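Local coordinates for protein DMATS type aromatic prenyltransferase (PDB 6ZS0) that probably transfers a dimethylallyl group to C5 of the indole ring of tryptophan, using the ABBA-barrel fold of aromatic prenyltransferases, at residues L120-P125 with L170-H175; A240-D245 with L288-T293. All blocks are in the same frame, centred on the assembly; numbering follows the deposited sequence.

Interaction 1 of 2, residues L120-P125 with L170-H175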
ATOM      1  N   LEU A 120     -10.912  -6.676  16.519  1.00 21.80           N
ATOM      2  CA  LEU A 120     -10.742  -8.024  15.902  1.00 22.51           C
ATOM      3  C   LEU A 120     -12.081  -8.723  15.658  1.00 22.87           C
ATOM      4  O   LEU A 120     -12.190  -9.440  14.655  1.00 22.64           O
ATOM      5  CB  LEU A 120      -9.833  -8.885  16.782  1.00 23.04           C
ATOM      6  CG  LEU A 120      -8.366  -8.471  16.800  1.00 23.37           C
ATOM      7  CD1 LEU A 120      -7.563  -9.475  17.579  1.00 23.78           C
ATOM      8  CD2 LEU A 120      -7.801  -8.306  15.392  1.00 23.55           C
ATOM      9  N   ASP A 121     -13.069  -8.574  16.537  1.00 23.38           N
ATOM     10  CA  ASP A 121     -14.373  -9.240  16.314  1.00 24.32           C
ATOM     11  C   ASP A 121     -15.041  -8.671  15.058  1.00 23.59           C
ATOM     12  O   ASP A 121     -15.756  -9.442  14.373  1.00 24.92           O
ATOM     13  CB  ASP A 121     -15.314  -9.123  17.499  1.00 25.45           C
ATOM     14  CG  ASP A 121     -15.583  -7.694  17.869  1.00 26.78           C
ATOM     15  OD1 ASP A 121     -14.611  -7.010  18.217  1.00 27.69           O
ATOM     16  OD2 ASP A 121     -16.740  -7.275  17.767  1.00 28.28           O
ATOM     17  N   LEU A 122     -14.834  -7.385  14.754  1.00 21.88           N
ATOM     18  CA  LEU A 122     -15.430  -6.750  13.552  1.00 21.35           C
ATOM     19  C   LEU A 122     -14.759  -7.314  12.302  1.00 20.17           C
ATOM     20  O   LEU A 122     -15.467  -7.534  11.300  1.00 19.60           O
ATOM     21  CB  LEU A 122     -15.237  -5.237  13.576  1.00 22.03           C
ATOM     22  CG  LEU A 122     -15.973  -4.463  14.667  1.00 22.89           C
ATOM     23  CD1 LEU A 122     -15.472  -3.042  14.705  1.00 23.29           C
ATOM     24  CD2 LEU A 122     -17.475  -4.489  14.440  1.00 23.60           C
ATOM     25  N   PHE A 123     -13.431  -7.502  12.334  1.00 18.39           N
ATOM     26  CA  PHE A 123     -12.623  -7.683  11.103  1.00 18.04           C
ATOM     27  C   PHE A 123     -12.155  -9.123  10.905  1.00 18.02           C
ATOM     28  O   PHE A 123     -11.775  -9.439   9.761  1.00 17.72           O
ATOM     29  CB  PHE A 123     -11.488  -6.664  11.079  1.00 17.61           C
ATOM     30  CG  PHE A 123     -11.943  -5.253  10.837  1.00 17.64           C
ATOM     31  CD1 PHE A 123     -11.959  -4.314  11.866  1.00 17.90           C
ATOM     32  CD2 PHE A 123     -12.376  -4.856   9.579  1.00 17.31           C
ATOM     33  CE1 PHE A 123     -12.392  -3.013  11.642  1.00 17.89           C
ATOM     34  CE2 PHE A 123     -12.770  -3.552   9.359  1.00 17.71           C
ATOM     35  CZ  PHE A 123     -12.796  -2.639  10.393  1.00 18.07           C
ATOM     36  N   LEU A 124     -12.209  -9.978  11.935  1.00 18.79           N
ATOM     37  CA  LEU A 124     -11.817 -11.412  11.833  1.00 20.19           C
ATOM     38  C   LEU A 124     -12.951 -12.303  12.339  1.00 21.29           C
ATOM     39  O   LEU A 124     -12.802 -13.026  13.330  1.00 22.25           O
ATOM     40  CB  LEU A 124     -10.526 -11.627  12.629  1.00 20.80           C
ATOM     41  CG  LEU A 124      -9.288 -10.897  12.087  1.00 21.11           C
ATOM     42  CD1 LEU A 124      -8.074 -11.223  12.938  1.00 21.58           C
ATOM     43  CD2 LEU A 124      -9.000 -11.223  10.629  1.00 21.48           C
ATOM     44  N   PRO A 125     -14.132 -12.251  11.699  1.00 21.66           N
ATOM     45  CA  PRO A 125     -15.220 -13.162  12.040  1.00 22.83           C
ATOM     46  C   PRO A 125     -15.027 -14.527  11.386  1.00 24.78           C
ATOM     47  O   PRO A 125     -14.139 -14.709  10.558  1.00 24.25           O
ATOM     48  CB  PRO A 125     -16.433 -12.457  11.430  1.00 22.90           C
ATOM     49  CG  PRO A 125     -15.859 -11.814  10.157  1.00 22.19           C
ATOM     50  CD  PRO A 125     -14.499 -11.316  10.617  1.00 21.59           C
ATOM     51  N   LEU A 170     -14.469   3.277  14.121  1.00 22.49           N
ATOM     52  CA  LEU A 170     -13.992   4.644  14.451  1.00 23.42           C
ATOM     53  C   LEU A 170     -14.476   4.997  15.858  1.00 24.88           C
ATOM     54  O   LEU A 170     -13.672   5.503  16.648  1.00 24.63           O
ATOM     55  CB  LEU A 170     -14.490   5.628  13.400  1.00 23.69           C
ATOM     56  CG  LEU A 170     -13.799   5.507  12.043  1.00 23.47           C
ATOM     57  CD1 LEU A 170     -14.522   6.356  11.006  1.00 23.72           C
ATOM     58  CD2 LEU A 170     -12.331   5.908  12.145  1.00 23.92           C
ATOM     59  N   ARG A 171     -15.725   4.659  16.167  1.00 26.61           N
ATOM     60  CA  ARG A 171     -16.303   4.874  17.518  1.00 28.98           C
ATOM     61  C   ARG A 171     -15.439   4.174  18.570  1.00 28.95           C
ATOM     62  O   ARG A 171     -15.062   4.813  19.564  1.00 29.74           O
ATOM     63  CB  ARG A 171     -17.744   4.369  17.577  1.00 30.66           C
ATOM     64  CG  ARG A 171     -18.443   4.717  18.880  1.00 32.81           C
ATOM     65  CD  ARG A 171     -19.612   3.815  19.174  1.00 34.18           C
ATOM     66  NE  ARG A 171     -19.262   2.422  19.407  1.00 34.85           N
ATOM     67  CZ  ARG A 171     -18.699   1.941  20.514  1.00 35.43           C
ATOM     68  NH1 ARG A 171     -18.380   2.736  21.520  1.00 36.46           N
ATOM     69  NH2 ARG A 171     -18.446   0.650  20.612  1.00 36.00           N
ATOM     70  N   ARG A 172     -15.144   2.899  18.375  1.00 28.12           N
ATOM     71  CA  ARG A 172     -14.356   2.115  19.346  1.00 28.29           C
ATOM     72  C   ARG A 172     -12.960   2.732  19.504  1.00 28.44           C
ATOM     73  O   ARG A 172     -12.372   2.543  20.573  1.00 27.98           O
ATOM     74  CB  ARG A 172     -14.248   0.659  18.913  1.00 28.38           C
ATOM     75  CG  ARG A 172     -15.571  -0.089  18.847  1.00 28.09           C
ATOM     76  CD  ARG A 172     -15.249  -1.507  18.484  1.00 27.52           C
ATOM     77  NE  ARG A 172     -16.397  -2.391  18.361  1.00 26.97           N
ATOM     78  CZ  ARG A 172     -16.301  -3.711  18.244  1.00 27.00           C
ATOM     79  NH1 ARG A 172     -15.113  -4.298  18.259  1.00 26.33           N
ATOM     80  NH2 ARG A 172     -17.395  -4.452  18.149  1.00 27.46           N
ATOM     81  N   LEU A 173     -12.434   3.422  18.481  1.00 28.15           N
ATOM     82  CA  LEU A 173     -11.070   4.011  18.524  1.00 29.57           C
ATOM     83  C   LEU A 173     -11.139   5.440  19.091  1.00 30.86           C
ATOM     84  O   LEU A 173     -10.144   6.166  18.966  1.00 32.44           O
ATOM     85  CB  LEU A 173     -10.444   3.993  17.123  1.00 29.28           C
ATOM     86  CG  LEU A 173     -10.178   2.615  16.506  1.00 29.09           C
ATOM     87  CD1 LEU A 173      -9.661   2.771  15.086  1.00 29.07           C
ATOM     88  CD2 LEU A 173      -9.195   1.802  17.325  1.00 29.34           C
ATOM     89  N   GLY A 174     -12.285   5.840  19.640  1.00 31.82           N
ATOM     90  CA  GLY A 174     -12.439   7.103  20.382  1.00 32.07           C
ATOM     91  C   GLY A 174     -12.662   8.278  19.455  1.00 32.45           C
ATOM     92  O   GLY A 174     -12.390   9.414  19.882  1.00 33.92           O
ATOM     93  N   HIS A 175     -13.168   8.032  18.244  1.00 31.31           N
ATOM     94  CA  HIS A 175     -13.399   9.071  17.211  1.00 31.55           C
ATOM     95  C   HIS A 175     -14.893   9.299  16.995  1.00 32.74           C
ATOM     96  O   HIS A 175     -15.246   9.918  16.005  1.00 33.31           O
ATOM     97  CB  HIS A 175     -12.665   8.701  15.925  1.00 30.01           C
ATOM     98  CG  HIS A 175     -11.196   8.799  16.082  1.00 29.52           C
ATOM     99  ND1 HIS A 175     -10.554  10.015  16.223  1.00 30.28           N
ATOM    100  CD2 HIS A 175     -10.246   7.853  16.158  1.00 29.25           C
ATOM    101  CE1 HIS A 175      -9.260   9.799  16.353  1.00 30.47           C
ATOM    102  NE2 HIS A 175      -9.047   8.486  16.322  1.00 29.71           N
TER
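Arg172 reaches out from helix 162-175 and meets Asp121 of the short helix 120-123 end-on, two nitrogens to two oxygens. NH1 of Arg172 donates to OD1 of Asp121 at 2.8 Å. NH2 of Arg172 donates to OD2 of Asp121 at 2.9 Å, and both bonds are nearly straight. Each oxygen offers its syn lone pair, and the carboxylate and guanidinium planes are only 13° apart, so the salt bridge is a nearly flat bidentate pair. The backbones stay well apart, with Leu122 CA and Arg172 CA 10.6 Å from each other; the extended run of Arg172 from CG to NE spans the gap. On the other helix, chi1 of 58° sets CG of Asp121 between its own backbone N and carbonyl carbon, which swings the carboxylate round to face the arginine.

Leu122 supplies the apolar half. Its CG lies 3.5 Å above the guanidinium plane of Arg172, offset toward the rim, while CD1 of Leu122 comes within 3.7 Å of CZ of Arg172 and CD2 within the same distance of NH2. The leucine thus covers one face of the ion while the aspartate takes its edge. NH1 of Arg172 also donates to the backbone O of Glu118, and NE pairs with Glu168 one turn back on its own helix, so all three nitrogens have partners, which probably restrains the group's rotation. The arrangement is a surface interhelical salt bridge, here joining two helices of the outer helical layer that surrounds the ABBA barrel.

Interaction 2 of 2, residues A240-D245 with L288-T293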
ATOM      1  N   ALA A 240      -3.010  10.682 -14.311  1.00 23.28           N
ATOM      2  CA  ALA A 240      -4.033   9.960 -15.090  1.00 24.67           C
ATOM      3  C   ALA A 240      -3.764  10.062 -16.594  1.00 26.16           C
ATOM      4  O   ALA A 240      -4.223   9.180 -17.303  1.00 27.29           O
ATOM      5  CB  ALA A 240      -5.385  10.461 -14.709  1.00 24.85           C
ATOM      6  N   GLY A 241      -3.049  11.086 -17.076  1.00 28.26           N
ATOM      7  CA  GLY A 241      -2.841  11.255 -18.526  1.00 30.64           C
ATOM      8  C   GLY A 241      -4.173  11.076 -19.272  1.00 32.68           C
ATOM      9  O   GLY A 241      -5.076  11.899 -19.075  1.00 31.99           O
ATOM     10  N   PRO A 242      -4.360   9.986 -20.088  1.00 34.15           N
ATOM     11  CA  PRO A 242      -5.587   9.775 -20.887  1.00 34.90           C
ATOM     12  C   PRO A 242      -6.894   9.467 -20.124  1.00 35.07           C
ATOM     13  O   PRO A 242      -7.967   9.682 -20.676  1.00 35.80           O
ATOM     14  CB  PRO A 242      -5.249   8.531 -21.742  1.00 35.77           C
ATOM     15  CG  PRO A 242      -4.211   7.802 -20.930  1.00 35.69           C
ATOM     16  CD  PRO A 242      -3.382   8.914 -20.312  1.00 34.26           C
ATOM     17  N   GLY A 243      -6.808   8.931 -18.904  1.00 38.71           N
ATOM     18  CA  GLY A 243      -7.998   8.753 -18.048  1.00 40.20           C
ATOM     19  C   GLY A 243      -8.622  10.098 -17.645  1.00 41.44           C
ATOM     20  O   GLY A 243      -9.785  10.074 -17.182  1.00 42.05           O
ATOM     21  N   SER A 244      -7.897  11.218 -17.854  1.00 41.74           N
ATOM     22  CA  SER A 244      -8.272  12.609 -17.468  1.00 42.76           C
ATOM     23  C   SER A 244      -9.203  13.245 -18.511  1.00 43.40           C
ATOM     24  O   SER A 244      -9.037  12.972 -19.710  1.00 42.88           O
ATOM     25  CB  SER A 244      -7.020  13.458 -17.256  1.00 43.78           C
ATOM     26  OG  SER A 244      -7.342  14.721 -16.699  1.00 46.86           O
ATOM     27  N   ASP A 245     -10.145  14.068 -18.041  1.00 44.30           N
ATOM     28  CA  ASP A 245     -11.098  14.871 -18.862  1.00 45.29           C
ATOM     29  C   ASP A 245     -11.843  13.968 -19.850  1.00 43.77           C
ATOM     30  O   ASP A 245     -11.978  14.377 -21.011  1.00 43.40           O
ATOM     31  CB  ASP A 245     -10.369  16.018 -19.561  1.00 47.41           C
ATOM     32  CG  ASP A 245      -9.894  17.062 -18.573  1.00 49.69           C
ATOM     33  OD1 ASP A 245      -8.672  17.312 -18.524  1.00 51.70           O
ATOM     34  OD2 ASP A 245     -10.755  17.603 -17.839  1.00 51.93           O
ATOM     35  N   LEU A 288       6.919   6.334 -15.126  1.00 21.83           N
ATOM     36  CA  LEU A 288       8.122   6.936 -14.506  1.00 23.15           C
ATOM     37  C   LEU A 288       8.168   8.428 -14.868  1.00 23.05           C
ATOM     38  O   LEU A 288       8.430   9.267 -13.966  1.00 22.79           O
ATOM     39  CB  LEU A 288       9.385   6.186 -14.959  1.00 24.63           C
ATOM     40  CG  LEU A 288      10.642   6.438 -14.114  1.00 26.28           C
ATOM     41  CD1 LEU A 288      10.472   5.929 -12.693  1.00 26.70           C
ATOM     42  CD2 LEU A 288      11.870   5.766 -14.716  1.00 26.56           C
ATOM     43  N   ALA A 289       7.883   8.755 -16.122  1.00 22.98           N
ATOM     44  CA  ALA A 289       7.884  10.152 -16.600  1.00 23.05           C
ATOM     45  C   ALA A 289       6.843  10.978 -15.807  1.00 22.55           C
ATOM     46  O   ALA A 289       7.185  12.092 -15.309  1.00 22.45           O
ATOM     47  CB  ALA A 289       7.645  10.174 -18.087  1.00 23.28           C
ATOM     48  N   ARG A 290       5.631  10.448 -15.633  1.00 22.02           N
ATOM     49  CA  ARG A 290       4.558  11.139 -14.878  1.00 22.00           C
ATOM     50  C   ARG A 290       4.950  11.245 -13.411  1.00 21.95           C
ATOM     51  O   ARG A 290       4.783  12.308 -12.825  1.00 21.80           O
ATOM     52  CB  ARG A 290       3.236  10.389 -15.006  1.00 21.98           C
ATOM     53  CG  ARG A 290       2.675  10.400 -16.413  1.00 22.56           C
ATOM     54  CD  ARG A 290       1.351   9.687 -16.524  1.00 22.37           C
ATOM     55  NE  ARG A 290       0.973   9.409 -17.894  1.00 22.57           N
ATOM     56  CZ  ARG A 290      -0.101   8.710 -18.244  1.00 22.45           C
ATOM     57  NH1 ARG A 290      -0.951   8.282 -17.319  1.00 21.86           N
ATOM     58  NH2 ARG A 290      -0.335   8.455 -19.516  1.00 22.84           N
ATOM     59  N   ALA A 291       5.477  10.175 -12.815  1.00 21.77           N
ATOM     60  CA  ALA A 291       5.942  10.247 -11.417  1.00 22.47           C
ATOM     61  C   ALA A 291       6.988  11.352 -11.272  1.00 23.17           C
ATOM     62  O   ALA A 291       6.951  12.102 -10.253  1.00 23.76           O
ATOM     63  CB  ALA A 291       6.495   8.928 -11.002  1.00 22.27           C
ATOM     64  N   SER A 292       7.909  11.432 -12.228  1.00 23.57           N
ATOM     65  CA  SER A 292       9.022  12.417 -12.187  1.00 24.47           C
ATOM     66  C   SER A 292       8.437  13.836 -12.224  1.00 25.05           C
ATOM     67  O   SER A 292       8.908  14.687 -11.459  1.00 26.09           O
ATOM     68  CB  SER A 292      10.005  12.148 -13.283  1.00 24.52           C
ATOM     69  OG  SER A 292      10.635  10.890 -13.103  1.00 24.37           O
ATOM     70  N   THR A 293       7.415  14.076 -13.041  1.00 25.60           N
ATOM     71  CA  THR A 293       6.700  15.384 -13.130  1.00 26.10           C
ATOM     72  C   THR A 293       6.059  15.724 -11.779  1.00 26.30           C
ATOM     73  O   THR A 293       6.193  16.867 -11.325  1.00 26.31           O
ATOM     74  CB  THR A 293       5.663  15.392 -14.252  1.00 26.64           C
ATOM     75  OG1 THR A 293       6.356  15.109 -15.468  1.00 27.37           O
ATOM     76  CG2 THR A 293       4.923  16.711 -14.348  1.00 26.77           C
TER
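The backbone turns sharply at Gly241, the residue that leaves the helix with positive phi, and its CA lies 8.3 Å from the CA of Arg290 on helix 284-297. Arg290 crosses that gap alone: its chain is extended from CG to NE, and chi1 of -67° sets CG anti to the carbonyl carbon, sending the guanidinium against the turn. Gly241 lies over one face of the group, with its CA 3.6 Å above the guanidinium plane, offset toward the rim. A CB on Gly241 would point at the arginine and run into NH2, so the close approach depends on a residue without a side chain. Pro242 comes in obliquely, its ring carbon CD 3.2 Å from NH2 of Arg290. NH1 of Arg290 donates to O of Ala239 and lies 3.4 Å from O of Ala240. NH2 in turn donates to O of Tyr280, before the arginine's own helix; Glu286 offers it a long, weak ion pair.

O of Ala240 accepts the amide N of Gly243 at 3.1 Å, and O of Gly241 that of Ser244, closing the short 3-10 segment. With Arg290 replaced by an alanine, the carbonyls of Ala239 and Tyr280 would probably lose this donor, and a gap would be likely to open beside Gly241 and Pro242.

The chemistry is that of a cation serving main-chain carbonyls: positive charge beside the carbonyl-rich C-terminal end of helix 229-240 should be favourable electrostatically, and it ties that end to helix 284-297 with backbone acceptors rather than a close carboxylate.

In the fold
Interactions 1 and 2 lie on opposite sides of the chain's centre, about 37 Å apart between their centres, and share no helix. Both belong to the helical layer outside the antiparallel barrel, and in each one extended arginine bridges backbones that stay apart. Interaction 1 is a surface contact between helices 120-123 and 162-175, where the charge finds a carboxylate and a leucine. Interaction 2 is partly buried, joining the turn after helix 229-240 to helix 284-297; there the arginine lies against glycine and proline and donates from NH1 and NH2 to main-chain carbonyls. The first is chiefly side chain to side chain, the second largely side chain to backbone.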